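Local atomic coordinates of putative heme binding protein (Tannerella forsythia, PDB entry 6EU8), a protein that probably binds heme as a member of the HmuY-like family of bacterial heme-binding proteins, here captured without its ligand. Residues Ile172-Ala177 with Gly185-Asn190; Lys151-Ser156 with Asp176-Lys181; Asp18-Glu23 with Lys181-His186; Leu140-Val145 with Ser158-Lys163; Tyr27-Thr32 with Lys68-Ile73. All coordinates share one frame; numbering follows the deposited sequence.

Contact 1 (Ile172-Ala177 with Gly185-Asn190)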
# COMPACT_ATOMS: atom_id res chain seq x y z
N ILE A 172 5.49 11.61 -2.14
CA ILE A 172 5.60 10.71 -0.99
C ILE A 172 7.04 10.17 -0.85
O ILE A 172 7.61 9.72 -1.85
CB ILE A 172 4.61 9.51 -1.13
CG1 ILE A 172 3.14 9.99 -1.31
CG2 ILE A 172 4.74 8.60 0.08
CD1 ILE A 172 2.12 8.88 -1.55
N LYS A 173 7.60 10.27 0.35
CA LYS A 173 8.90 9.65 0.67
C LYS A 173 8.70 8.74 1.86
O LYS A 173 8.36 9.18 2.96
CB LYS A 173 9.96 10.72 0.99
CG LYS A 173 11.35 10.12 1.22
CD LYS A 173 12.47 10.97 0.63
CE LYS A 173 13.84 10.56 1.20
NZ LYS A 173 14.93 10.61 0.18
N PHE A 174 8.92 7.43 1.66
CA PHE A 174 8.81 6.45 2.74
C PHE A 174 10.06 6.52 3.60
O PHE A 174 11.15 6.70 3.07
CB PHE A 174 8.58 5.02 2.21
CG PHE A 174 7.26 4.84 1.51
CD1 PHE A 174 7.13 5.12 0.16
CD2 PHE A 174 6.13 4.40 2.21
CE1 PHE A 174 5.91 4.99 -0.50
CE2 PHE A 174 4.91 4.27 1.56
CZ PHE A 174 4.81 4.55 0.20
N THR A 175 9.87 6.47 4.91
CA THR A 175 10.98 6.63 5.85
C THR A 175 11.28 5.40 6.69
O THR A 175 12.44 5.22 7.11
CB THR A 175 10.76 7.83 6.80
OG1 THR A 175 9.60 7.65 7.61
CG2 THR A 175 10.66 9.12 6.00
N ASP A 176 10.28 4.57 6.98
CA ASP A 176 10.45 3.38 7.82
C ASP A 176 9.51 2.25 7.43
O ASP A 176 8.35 2.49 7.02
CB ASP A 176 10.23 3.71 9.32
CG ASP A 176 11.08 4.90 9.83
OD1 ASP A 176 10.63 6.08 9.71
OD2 ASP A 176 12.19 4.65 10.40
N ALA A 177 10.00 1.02 7.57
CA ALA A 177 9.18 -0.21 7.40
C ALA A 177 9.05 -1.06 8.66
O ALA A 177 8.33 -2.08 8.66
CB ALA A 177 9.77 -1.06 6.31
N GLY A 185 6.23 -4.14 9.20
CA GLY A 185 4.83 -3.81 8.86
C GLY A 185 4.29 -2.51 9.43
O GLY A 185 3.12 -2.16 9.20
N HIS A 186 5.13 -1.78 10.18
CA HIS A 186 4.81 -0.44 10.65
C HIS A 186 5.42 0.50 9.63
O HIS A 186 6.64 0.72 9.60
CB HIS A 186 5.33 -0.20 12.07
CG HIS A 186 4.72 -1.10 13.10
ND1 HIS A 186 3.53 -0.81 13.75
CD2 HIS A 186 5.15 -2.27 13.63
CE1 HIS A 186 3.25 -1.78 14.60
NE2 HIS A 186 4.20 -2.69 14.53
N VAL A 187 4.56 1.02 8.74
CA VAL A 187 4.99 1.76 7.57
C VAL A 187 4.86 3.26 7.82
O VAL A 187 3.74 3.73 8.07
CB VAL A 187 4.15 1.34 6.34
CG1 VAL A 187 4.53 2.15 5.11
CG2 VAL A 187 4.30 -0.16 6.08
N SER A 188 5.98 3.98 7.77
CA SER A 188 6.01 5.47 7.96
C SER A 188 6.42 6.20 6.69
O SER A 188 7.29 5.71 5.96
CB SER A 188 6.94 5.86 9.13
OG SER A 188 6.50 5.33 10.35
N PHE A 189 5.78 7.35 6.41
CA PHE A 189 6.14 8.17 5.27
C PHE A 189 5.85 9.64 5.55
O PHE A 189 4.96 9.95 6.34
CB PHE A 189 5.38 7.73 3.99
CG PHE A 189 3.89 7.55 4.18
CD1 PHE A 189 3.37 6.37 4.68
CD2 PHE A 189 3.00 8.59 3.88
CE1 PHE A 189 1.99 6.23 4.89
CE2 PHE A 189 1.63 8.44 4.06
CZ PHE A 189 1.12 7.26 4.56
N ASN A 190 6.61 10.49 4.88
CA ASN A 190 6.34 11.93 4.83
C ASN A 190 5.67 12.20 3.49
O ASN A 190 5.95 11.52 2.50
CB ASN A 190 7.66 12.71 4.93
CG ASN A 190 8.38 12.48 6.25
OD1 ASN A 190 7.78 12.13 7.26
ND2 ASN A 190 9.70 12.70 6.24
O HOH W 1 7.97 9.67 8.41
O HOH W 2 8.94 7.21 11.92
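T175 and D176 both face S188 across the two strands. The S188 carbonyl accepts from T175 N at 2.9 Å, with the donor above the carbonyl plane, and weakly from D176 N at 3.4 Å. S188 N returns a bond to D176 O. T175 OG1 comes within 3.5 Å of S188 CB and donates to D176 OD1. On the other face, F174 CD2 meets F189 CB at 3.8 Å, and V187 CG1 lies at the edge of the F174 ring. The two phenylalanine side chains run side by side and point the same way, their ring planes 58° apart. Two residues opposite one make a classic beta bulge in the antiparallel hairpin of strands 169-178 and 184-194. Before the bulge, K173 and N190 exchange a pair of backbone bonds. Beyond it, G185 N donates to A177 O at 3.0 Å. One water donates to both T175 OG1 and N190 OD1, tying the polar face together. In the next shell, S14 and T16 of strand 11-18 hold N190 OD1 and S188 OG. On the apolar face, the W143 ring meets F174, and I73 packs on V187 and F189.

Contact 2 (Lys151-Ser156 with Asp176-Lys181)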
# COMPACT_ATOMS: atom_id res chain seq x y z
N LYS A 151 15.52 -10.36 8.50
CA LYS A 151 16.51 -9.27 8.46
C LYS A 151 15.87 -7.91 8.09
O LYS A 151 14.69 -7.87 7.71
CB LYS A 151 17.62 -9.64 7.51
CG LYS A 151 18.43 -10.85 8.01
CD LYS A 151 19.84 -10.92 7.43
CE LYS A 151 20.69 -11.99 8.11
NZ LYS A 151 20.02 -13.32 8.22
N ALA A 152 16.63 -6.84 8.25
CA ALA A 152 16.12 -5.48 8.02
C ALA A 152 15.72 -5.27 6.56
O ALA A 152 16.52 -5.55 5.67
CB ALA A 152 17.16 -4.43 8.40
N PRO A 153 14.51 -4.71 6.31
CA PRO A 153 14.21 -4.24 4.95
C PRO A 153 15.12 -3.08 4.52
O PRO A 153 15.57 -2.30 5.37
CB PRO A 153 12.73 -3.80 5.06
CG PRO A 153 12.19 -4.43 6.30
CD PRO A 153 13.39 -4.46 7.22
N VAL A 154 15.41 -3.01 3.23
CA VAL A 154 16.20 -1.91 2.63
C VAL A 154 15.20 -1.07 1.80
O VAL A 154 14.57 -1.60 0.87
CB VAL A 154 17.30 -2.46 1.69
CG1 VAL A 154 18.08 -1.35 1.00
CG2 VAL A 154 18.26 -3.33 2.52
N LEU A 155 15.07 0.22 2.15
CA LEU A 155 14.08 1.15 1.51
C LEU A 155 14.71 1.95 0.39
O LEU A 155 15.90 2.31 0.45
CB LEU A 155 13.49 2.12 2.54
CG LEU A 155 12.38 1.68 3.50
CD1 LEU A 155 12.84 0.53 4.39
CD2 LEU A 155 11.90 2.86 4.35
N SER A 156 13.92 2.24 -0.64
CA SER A 156 14.31 3.18 -1.68
C SER A 156 14.40 4.57 -1.09
O SER A 156 13.65 4.92 -0.19
CB SER A 156 13.26 3.19 -2.79
OG SER A 156 13.50 4.21 -3.76
N ASP A 176 10.28 4.57 6.98
CA ASP A 176 10.45 3.38 7.82
C ASP A 176 9.51 2.25 7.43
O ASP A 176 8.35 2.49 7.02
CB ASP A 176 10.23 3.71 9.32
CG ASP A 176 11.08 4.90 9.83
OD1 ASP A 176 10.63 6.08 9.71
OD2 ASP A 176 12.19 4.65 10.40
N ALA A 177 10.00 1.02 7.57
CA ALA A 177 9.18 -0.21 7.40
C ALA A 177 9.05 -1.06 8.66
O ALA A 177 8.33 -2.08 8.66
CB ALA A 177 9.77 -1.06 6.31
N THR A 178 9.74 -0.64 9.73
CA THR A 178 9.64 -1.26 11.03
C THR A 178 9.45 -0.19 12.10
O THR A 178 9.81 0.97 11.89
CB THR A 178 10.93 -2.06 11.39
OG1 THR A 178 12.03 -1.16 11.60
CG2 THR A 178 11.34 -3.00 10.28
N ASN A 179 8.94 -0.58 13.26
CA ASN A 179 8.87 0.28 14.45
C ASN A 179 10.23 0.26 15.20
O ASN A 179 11.20 -0.29 14.71
CB ASN A 179 7.67 -0.11 15.35
CG ASN A 179 7.85 -1.46 16.07
OD1 ASN A 179 8.86 -2.14 15.92
ND2 ASN A 179 6.85 -1.83 16.83
N ASP A 180 10.29 0.89 16.38
CA ASP A 180 11.55 0.97 17.14
C ASP A 180 11.99 -0.37 17.77
O ASP A 180 13.14 -0.49 18.23
CB ASP A 180 11.45 2.06 18.22
CG ASP A 180 11.32 3.48 17.65
OD1 ASP A 180 11.73 3.74 16.50
OD2 ASP A 180 10.81 4.36 18.37
N LYS A 181 11.10 -1.37 17.81
CA LYS A 181 11.47 -2.76 18.16
C LYS A 181 11.74 -3.64 16.93
O LYS A 181 11.80 -4.87 17.05
CB LYS A 181 10.38 -3.38 19.05
CG LYS A 181 10.29 -2.79 20.45
CD LYS A 181 9.91 -3.84 21.49
CE LYS A 181 8.42 -4.14 21.49
NZ LYS A 181 7.65 -3.16 22.31
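L155 and P153 meet A177 with apolar groups. The two methyls of L155 split the work. CD1 reaches A177 CB at 4.0 Å. CD2 lies against the backbone of D176, 3.5 Å from its N and 3.8 Å from its CA. P153 adds CG and CD of its ring. Its CG touches A177 CB at 4.1 Å, and its CD touches T178 CG2 at 4.0 Å. The proline ring and the threonine side chain cross obliquely. Across this contact, A177 CB meets a leucine methyl and a proline methylene. This methyl points toward the 151-156 segment, as do the first side-chain bonds of P153 and L155. V154, between them, points away, in the alternation expected of extended chain. The contact is small, with 172 Å² buried in all, and it rests on van der Waals touch. D176 takes part through its backbone, while its CB is directed away from 151-156. The chain turns a corner at A177, and the contact packs onto this corner. L155 and A177 also touch W143, and A177 rests on F76 as well. Strand 154-155 pairs with strand 144-146 in a small two-stranded antiparallel sheet. The contact thus lays that sheet over the end of strand 169-178, with P153 also reaching K184 at the start of strand 184-194.

Contact 3 (Asp18-Glu23 with Lys181-His186)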
# COMPACT_ATOMS: atom_id res chain seq x y z
N ASP A 18 -0.01 0.95 10.99
CA ASP A 18 0.15 -0.43 11.43
C ASP A 18 -0.45 -1.38 10.39
O ASP A 18 -1.65 -1.67 10.43
CB ASP A 18 -0.48 -0.64 12.80
CG ASP A 18 -0.35 -2.06 13.31
OD1 ASP A 18 0.14 -2.96 12.60
OD2 ASP A 18 -0.80 -2.28 14.47
N ALA A 19 0.40 -1.85 9.48
CA ALA A 19 0.01 -2.82 8.43
C ALA A 19 0.59 -4.21 8.72
O ALA A 19 0.86 -4.98 7.82
CB ALA A 19 0.46 -2.30 7.06
N THR A 20 0.73 -4.56 10.01
CA THR A 20 1.33 -5.84 10.39
C THR A 20 0.48 -7.08 10.07
O THR A 20 1.02 -8.16 9.88
CB THR A 20 1.67 -5.87 11.91
OG1 THR A 20 0.50 -5.64 12.69
CG2 THR A 20 2.76 -4.87 12.22
N LYS A 21 -0.85 -6.94 10.02
CA LYS A 21 -1.74 -8.10 9.83
C LYS A 21 -1.90 -8.50 8.36
O LYS A 21 -2.26 -7.64 7.52
CB LYS A 21 -3.11 -7.84 10.45
CG LYS A 21 -3.03 -7.63 11.97
CD LYS A 21 -4.34 -7.77 12.71
CE LYS A 21 -4.05 -7.95 14.20
NZ LYS A 21 -5.26 -7.94 15.08
N TYR A 22 -1.70 -9.77 8.05
CA TYR A 22 -1.93 -10.29 6.68
C TYR A 22 -3.42 -10.18 6.21
O TYR A 22 -3.69 -10.10 4.99
CB TYR A 22 -1.38 -11.73 6.55
CG TYR A 22 0.14 -11.81 6.57
CD1 TYR A 22 0.90 -11.70 5.43
CD2 TYR A 22 0.81 -12.04 7.78
CE1 TYR A 22 2.28 -11.76 5.44
CE2 TYR A 22 2.19 -12.11 7.81
CZ TYR A 22 2.93 -11.98 6.66
OH TYR A 22 4.32 -12.04 6.68
N GLU A 23 -4.36 -10.18 7.14
CA GLU A 23 -5.79 -10.13 6.82
C GLU A 23 -6.31 -8.78 6.36
O GLU A 23 -7.42 -8.74 5.81
CB GLU A 23 -6.66 -10.58 8.02
CG GLU A 23 -6.35 -12.00 8.53
CD GLU A 23 -5.32 -12.04 9.66
OE1 GLU A 23 -4.47 -11.12 9.82
OE2 GLU A 23 -5.36 -13.05 10.40
N LYS A 181 11.10 -1.37 17.81
CA LYS A 181 11.47 -2.76 18.16
C LYS A 181 11.74 -3.64 16.93
O LYS A 181 11.80 -4.87 17.05
CB LYS A 181 10.38 -3.38 19.05
CG LYS A 181 10.29 -2.79 20.45
CD LYS A 181 9.91 -3.84 21.49
CE LYS A 181 8.42 -4.14 21.49
NZ LYS A 181 7.65 -3.16 22.31
N GLN A 182 11.87 -3.01 15.77
CA GLN A 182 12.20 -3.67 14.51
C GLN A 182 11.12 -4.69 14.07
O GLN A 182 11.42 -5.63 13.32
CB GLN A 182 13.63 -4.25 14.55
CG GLN A 182 14.74 -3.18 14.57
CD GLN A 182 14.84 -2.38 15.86
OE1 GLN A 182 14.83 -1.14 15.84
NE2 GLN A 182 14.91 -3.06 16.97
N GLU A 183 9.88 -4.48 14.49
CA GLU A 183 8.74 -5.32 14.02
C GLU A 183 8.34 -4.85 12.60
O GLU A 183 8.04 -3.67 12.41
CB GLU A 183 7.53 -5.25 14.96
CG GLU A 183 6.38 -6.16 14.50
CD GLU A 183 5.11 -6.06 15.31
OE1 GLU A 183 4.89 -5.07 16.03
OE2 GLU A 183 4.26 -6.96 15.14
N LYS A 184 8.39 -5.76 11.63
CA LYS A 184 8.04 -5.42 10.23
C LYS A 184 6.55 -5.13 10.06
O LYS A 184 5.70 -5.79 10.64
CB LYS A 184 8.43 -6.55 9.25
CG LYS A 184 9.90 -6.84 9.16
CD LYS A 184 10.21 -7.83 8.05
CE LYS A 184 11.69 -8.17 8.03
NZ LYS A 184 12.13 -8.99 6.89
N GLY A 185 6.23 -4.14 9.20
CA GLY A 185 4.83 -3.81 8.86
C GLY A 185 4.29 -2.51 9.43
O GLY A 185 3.12 -2.16 9.20
N HIS A 186 5.13 -1.78 10.18
CA HIS A 186 4.81 -0.44 10.65
C HIS A 186 5.42 0.50 9.63
O HIS A 186 6.64 0.72 9.60
CB HIS A 186 5.33 -0.20 12.07
CG HIS A 186 4.72 -1.10 13.10
ND1 HIS A 186 3.53 -0.81 13.75
CD2 HIS A 186 5.15 -2.27 13.63
CE1 HIS A 186 3.25 -1.78 14.60
NE2 HIS A 186 4.20 -2.69 14.53
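T20 and H186 make the close part of this contact. T20 CG2 lies over one face of the imidazole, 3.8 Å from the ring centroid and offset toward the rim, in a CH-pi contact. The same methyl is 3.5 Å from K184 O. Chi1 of 58° places OG1, which leaves CG2 anti to the carbonyl carbon. G185 is just as tightly placed. A CB here would clash with T20 CA, and the positive phi of 108° also calls for glycine. Its carbonyl accepts from A19 N at 2.8 Å, beside the antiparallel non-hydrogen-bonded pair of D18 and H186. This joins the end of strand 11-18 to the start of strand 184-194. The D18 side is looser and exposed. Its carboxylate runs beside the imidazole and points the same way, with CG 3.8 Å from H186 CE1 and the two planes 35° apart. E183, also exposed, approaches T20 CG2 at 3.9 Å through OE2. Bonds within the segments steady these groups. D18 OD1 accepts from T20 N in an Asx turn and, on its syn lone pair, from T20 OG1 at 2.7 Å. H186 NE2 donates to E183 OE1 at 2.9 Å, in the ring plane but from above the carboxylate plane. The H186 ring thus has a carboxylate bonded to NE2 and a second one nearby, which would probably favour a protonated imidazole.

Contact 4 (Leu140-Val145 with Ser158-Lys163)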
# COMPACT_ATOMS: atom_id res chain seq x y z
N LEU A 140 4.65 1.73 -6.86
CA LEU A 140 4.79 1.93 -5.42
C LEU A 140 5.40 0.71 -4.72
O LEU A 140 6.03 0.88 -3.71
CB LEU A 140 3.47 2.36 -4.78
CG LEU A 140 2.95 3.72 -5.27
CD1 LEU A 140 1.52 3.97 -4.82
CD2 LEU A 140 3.88 4.84 -4.85
N LYS A 141 5.25 -0.48 -5.30
CA LYS A 141 5.85 -1.72 -4.71
C LYS A 141 7.35 -1.59 -4.56
O LYS A 141 7.95 -2.17 -3.63
CB LYS A 141 5.52 -2.91 -5.61
CG LYS A 141 5.88 -4.30 -5.06
CD LYS A 141 5.72 -5.37 -6.14
CE LYS A 141 6.45 -6.66 -5.81
NZ LYS A 141 5.61 -7.55 -4.99
N THR A 142 7.97 -0.81 -5.44
CA THR A 142 9.42 -0.60 -5.39
C THR A 142 9.94 0.24 -4.23
O THR A 142 11.17 0.44 -4.12
CB THR A 142 9.97 -0.05 -6.72
OG1 THR A 142 9.63 1.33 -6.89
CG2 THR A 142 9.48 -0.89 -7.89
N TRP A 143 9.08 0.75 -3.34
CA TRP A 143 9.53 1.45 -2.12
C TRP A 143 10.45 0.56 -1.26
O TRP A 143 11.28 1.07 -0.54
CB TRP A 143 8.36 2.01 -1.30
CG TRP A 143 7.60 1.03 -0.40
CD1 TRP A 143 6.62 0.15 -0.74
CD2 TRP A 143 7.74 0.94 1.02
NE1 TRP A 143 6.18 -0.53 0.37
CE2 TRP A 143 6.82 -0.03 1.48
CE3 TRP A 143 8.55 1.59 1.96
CZ2 TRP A 143 6.70 -0.38 2.83
CZ3 TRP A 143 8.42 1.26 3.31
CH2 TRP A 143 7.49 0.29 3.73
N ILE A 144 10.26 -0.77 -1.37
CA ILE A 144 11.19 -1.76 -0.77
C ILE A 144 12.15 -2.23 -1.86
O ILE A 144 11.73 -2.78 -2.87
CB ILE A 144 10.39 -2.96 -0.21
CG1 ILE A 144 9.42 -2.55 0.90
CG2 ILE A 144 11.31 -4.12 0.19
CD1 ILE A 144 10.07 -1.96 2.13
N VAL A 145 13.46 -2.02 -1.65
CA VAL A 145 14.46 -2.58 -2.53
C VAL A 145 14.63 -4.10 -2.24
O VAL A 145 14.67 -4.90 -3.17
CB VAL A 145 15.82 -1.88 -2.36
CG1 VAL A 145 16.90 -2.51 -3.27
CG2 VAL A 145 15.70 -0.37 -2.64
N SER A 158 13.94 7.16 -3.18
CA SER A 158 13.22 7.95 -4.19
C SER A 158 11.97 8.65 -3.63
O SER A 158 11.25 8.12 -2.78
CB SER A 158 12.82 7.10 -5.39
OG SER A 158 13.94 6.45 -5.98
N VAL A 159 11.72 9.87 -4.13
CA VAL A 159 10.41 10.53 -3.99
C VAL A 159 9.48 9.98 -5.07
O VAL A 159 9.80 10.02 -6.27
CB VAL A 159 10.52 12.08 -4.14
CG1 VAL A 159 9.15 12.76 -4.09
CG2 VAL A 159 11.36 12.66 -3.01
N PHE A 160 8.33 9.43 -4.64
CA PHE A 160 7.24 9.02 -5.52
C PHE A 160 6.24 10.15 -5.73
O PHE A 160 6.04 10.98 -4.84
CB PHE A 160 6.51 7.74 -4.99
CG PHE A 160 7.39 6.53 -4.90
CD1 PHE A 160 8.18 6.31 -3.77
CD2 PHE A 160 7.42 5.60 -5.91
CE1 PHE A 160 9.04 5.19 -3.68
CE2 PHE A 160 8.25 4.47 -5.82
CZ PHE A 160 9.06 4.27 -4.70
N VAL A 161 5.63 10.18 -6.91
CA VAL A 161 4.50 11.08 -7.15
C VAL A 161 3.29 10.23 -7.56
O VAL A 161 3.38 9.40 -8.46
CB VAL A 161 4.80 12.17 -8.19
CG1 VAL A 161 3.56 13.07 -8.34
CG2 VAL A 161 6.03 13.00 -7.77
N VAL A 162 2.17 10.47 -6.90
CA VAL A 162 0.92 9.76 -7.15
C VAL A 162 -0.17 10.78 -7.53
O VAL A 162 -0.39 11.73 -6.78
CB VAL A 162 0.45 8.97 -5.92
CG1 VAL A 162 -0.66 8.01 -6.30
CG2 VAL A 162 1.61 8.16 -5.30
N LYS A 163 -0.83 10.52 -8.65
CA LYS A 163 -1.99 11.32 -9.14
C LYS A 163 -3.28 10.59 -8.81
O LYS A 163 -3.40 9.38 -9.10
CB LYS A 163 -1.95 11.47 -10.67
CG LYS A 163 -0.76 12.22 -11.23
CD LYS A 163 -0.49 11.95 -12.72
CE LYS A 163 -1.45 12.68 -13.65
NZ LYS A 163 -0.83 12.79 -15.00
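F160 pushes its ring into a hollow formed by L140, T142 and W143. These three come from the short 3-10 segment 140-143, whose turn carries them round the ring. L140 supplies one wall. Its CD2 methyl is 3.8 Å from F160 CD2 and almost as near to CG and CB, so it fills the angle where the ring joins its stem. The two side chains slide past each other in opposite directions. The same methyl also meets V162 CG2 at 4.0 Å and so lies between two residues that point the same way from the strand. T142 closes the hollow at the far rim. Its OG1 lies in the ring plane, 3.6 Å from F160 CE2, while its hydroxyl is hydrogen-bonded to V139 O. W143 approaches the tip of the ring with its backbone and first carbon. Its N is 3.8 Å from F160 CZ, and its CB is 4.0 Å from F160 CE1. CG lies between the backbone N and the carbonyl carbon (chi1 80°), and the indole leads away from F160. W143 N is itself bonded to L140 O at 3.1 Å, which holds the turn closed. The contact is largely buried, T142 being exposed. Strand 160-163 runs between strands 84-87 and 169-178 of the large antiparallel sheet. The 3-10 turn lies against that strand, with L140 also touching I78 and T80 of strand 77-80 and A85 of strand 84-87.

Contact 5 (Tyr27-Thr32 with Lys68-Ile73)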
# COMPACT_ATOMS: atom_id res chain seq x y z
N TYR A 27 -6.86 1.99 4.76
CA TYR A 27 -7.19 3.01 3.75
C TYR A 27 -6.86 4.40 4.32
O TYR A 27 -7.23 4.69 5.45
CB TYR A 27 -8.69 2.88 3.34
CG TYR A 27 -9.03 1.49 2.81
CD1 TYR A 27 -9.42 0.45 3.66
CD2 TYR A 27 -8.92 1.20 1.46
CE1 TYR A 27 -9.70 -0.83 3.17
CE2 TYR A 27 -9.18 -0.09 0.95
CZ TYR A 27 -9.58 -1.10 1.82
OH TYR A 27 -9.85 -2.38 1.34
N VAL A 28 -6.13 5.22 3.55
CA VAL A 28 -5.55 6.49 4.05
C VAL A 28 -6.01 7.68 3.20
O VAL A 28 -5.81 7.71 1.99
CB VAL A 28 -3.99 6.47 4.02
CG1 VAL A 28 -3.37 7.74 4.64
CG2 VAL A 28 -3.44 5.22 4.72
N ASN A 29 -6.61 8.69 3.88
CA ASN A 29 -6.94 9.98 3.30
C ASN A 29 -5.81 10.97 3.59
O ASN A 29 -5.58 11.33 4.76
CB ASN A 29 -8.25 10.50 3.93
CG ASN A 29 -8.80 11.72 3.22
OD1 ASN A 29 -8.07 12.67 2.93
ND2 ASN A 29 -10.10 11.71 2.94
N LEU A 30 -5.06 11.33 2.56
CA LEU A 30 -3.92 12.25 2.67
C LEU A 30 -4.33 13.71 2.85
O LEU A 30 -3.53 14.51 3.36
CB LEU A 30 -3.01 12.10 1.47
CG LEU A 30 -2.41 10.70 1.25
CD1 LEU A 30 -1.78 10.60 -0.13
CD2 LEU A 30 -1.40 10.39 2.35
N GLU A 31 -5.56 14.05 2.44
CA GLU A 31 -6.05 15.43 2.58
C GLU A 31 -6.39 15.69 4.05
O GLU A 31 -5.96 16.70 4.61
CB GLU A 31 -7.25 15.71 1.66
CG GLU A 31 -7.74 17.18 1.71
CD GLU A 31 -8.66 17.60 0.57
OE1 GLU A 31 -9.13 16.76 -0.24
OE2 GLU A 31 -8.93 18.81 0.48
N THR A 32 -7.13 14.78 4.67
CA THR A 32 -7.62 14.92 6.04
C THR A 32 -6.81 14.21 7.12
O THR A 32 -6.95 14.51 8.30
CB THR A 32 -9.06 14.37 6.16
OG1 THR A 32 -9.06 12.95 5.91
CG2 THR A 32 -10.00 15.07 5.20
N LYS A 68 -13.46 9.05 2.30
CA LYS A 68 -12.73 9.16 1.04
C LYS A 68 -11.28 8.75 1.32
O LYS A 68 -10.81 8.94 2.44
CB LYS A 68 -12.73 10.60 0.49
CG LYS A 68 -14.03 11.02 -0.19
CD LYS A 68 -13.88 12.41 -0.79
CE LYS A 68 -15.07 12.82 -1.64
NZ LYS A 68 -16.16 13.39 -0.80
N TRP A 69 -10.59 8.23 0.32
CA TRP A 69 -9.20 7.77 0.52
C TRP A 69 -8.40 7.79 -0.78
O TRP A 69 -8.95 7.79 -1.88
CB TRP A 69 -9.20 6.39 1.21
CG TRP A 69 -9.80 5.30 0.38
CD1 TRP A 69 -11.13 5.01 0.23
CD2 TRP A 69 -9.10 4.38 -0.45
NE1 TRP A 69 -11.30 3.98 -0.65
CE2 TRP A 69 -10.07 3.56 -1.09
CE3 TRP A 69 -7.74 4.15 -0.73
CZ2 TRP A 69 -9.72 2.54 -1.99
CZ3 TRP A 69 -7.40 3.16 -1.61
CH2 TRP A 69 -8.38 2.35 -2.23
N HIS A 70 -7.06 7.80 -0.62
CA HIS A 70 -6.12 7.97 -1.70
C HIS A 70 -5.19 6.77 -1.91
O HIS A 70 -4.98 6.35 -3.05
CB HIS A 70 -5.31 9.22 -1.43
CG HIS A 70 -6.16 10.45 -1.32
ND1 HIS A 70 -6.51 10.99 -0.11
CD2 HIS A 70 -6.78 11.18 -2.27
CE1 HIS A 70 -7.30 12.04 -0.32
NE2 HIS A 70 -7.48 12.17 -1.61
N ILE A 71 -4.60 6.27 -0.81
CA ILE A 71 -3.74 5.07 -0.87
C ILE A 71 -4.17 4.08 0.21
O ILE A 71 -4.85 4.44 1.16
CB ILE A 71 -2.22 5.39 -0.73
CG1 ILE A 71 -1.86 5.95 0.64
CG2 ILE A 71 -1.74 6.34 -1.85
CD1 ILE A 71 -0.36 5.99 0.88
N ALA A 72 -3.84 2.79 0.02
CA ALA A 72 -4.09 1.73 1.00
C ALA A 72 -2.90 0.79 1.09
O ALA A 72 -2.21 0.56 0.10
CB ALA A 72 -5.35 0.97 0.67
N ILE A 73 -2.69 0.27 2.30
CA ILE A 73 -1.49 -0.47 2.65
C ILE A 73 -1.89 -1.83 3.29
O ILE A 73 -2.73 -1.89 4.20
CB ILE A 73 -0.59 0.36 3.62
CG1 ILE A 73 -0.26 1.75 3.01
CG2 ILE A 73 0.71 -0.41 3.96
CD1 ILE A 73 0.59 2.61 3.92
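Y27 turns the edge of its ring to the face of W69. Its CD2 stands 3.5 Å above the indole plane, over its centre, and the ring planes are 71° apart. Y27 CB lies over the five-membered ring in a CH-pi contact, while A72 CB touches Y27 CD2 at 3.7 Å. The Y27 and W69 side chains lie side by side, pointing the same way. Chi1 of 65° sets W69 CG, the indole atom nearest Y27 CB, between the backbone N and carbonyl carbon. The H70 ring is met at its edge. L30 N donates to its ND1 at 3.1 Å, tilted 24° from the ring plane, and N29 OD1 lies 3.4 Å from CE1. This bond requires ND1 to be without a proton. Between the Y27-W69 pair and H70, V28 N donates to I71 O at 2.8 Å. V28 O accepts from H70 N at 2.9 Å and weakly from I71 N. H70 and I71 both face V28, a classic beta bulge where strands 24-28 and 71-74 pair in the four-stranded antiparallel sheet. N29 then uses both ends of its amide. ND2 donates to K68 O at 2.9 Å from above the carbonyl plane. OD1 accepts from T32 N in an Asx motif, and weakly from E31 N. Farther out, F164 meets the H70 ring edge-to-face and F193 also packs on it. L30 O accepts from Y191 OH, and V28 touches I17 of strand 11-18.

In the fold
Along the chain, contact 5 closes first. Contacts 4 and 2 interleave, and contact 1 opens on the stretch where contact 2 ends. Contact 3 spans the longest separation, joining residues near the start to strand 184-194. Contacts 1, 2 and 3 share residues around the hairpin of strands 169-178 and 184-194, with centres 9 to 12 Å apart. Contact 4 reaches the same large sheet through strand 160-163, and its W143 packs on F174, A177 and V187 of contact 1. Contact 5 belongs to the four-stranded sheet. Its centre is about 14 Å from that of contact 1. L30, I71 and I73 touch F189 of contact 1. Apolar side chains of the two sheets meet there, probably making one compact domain.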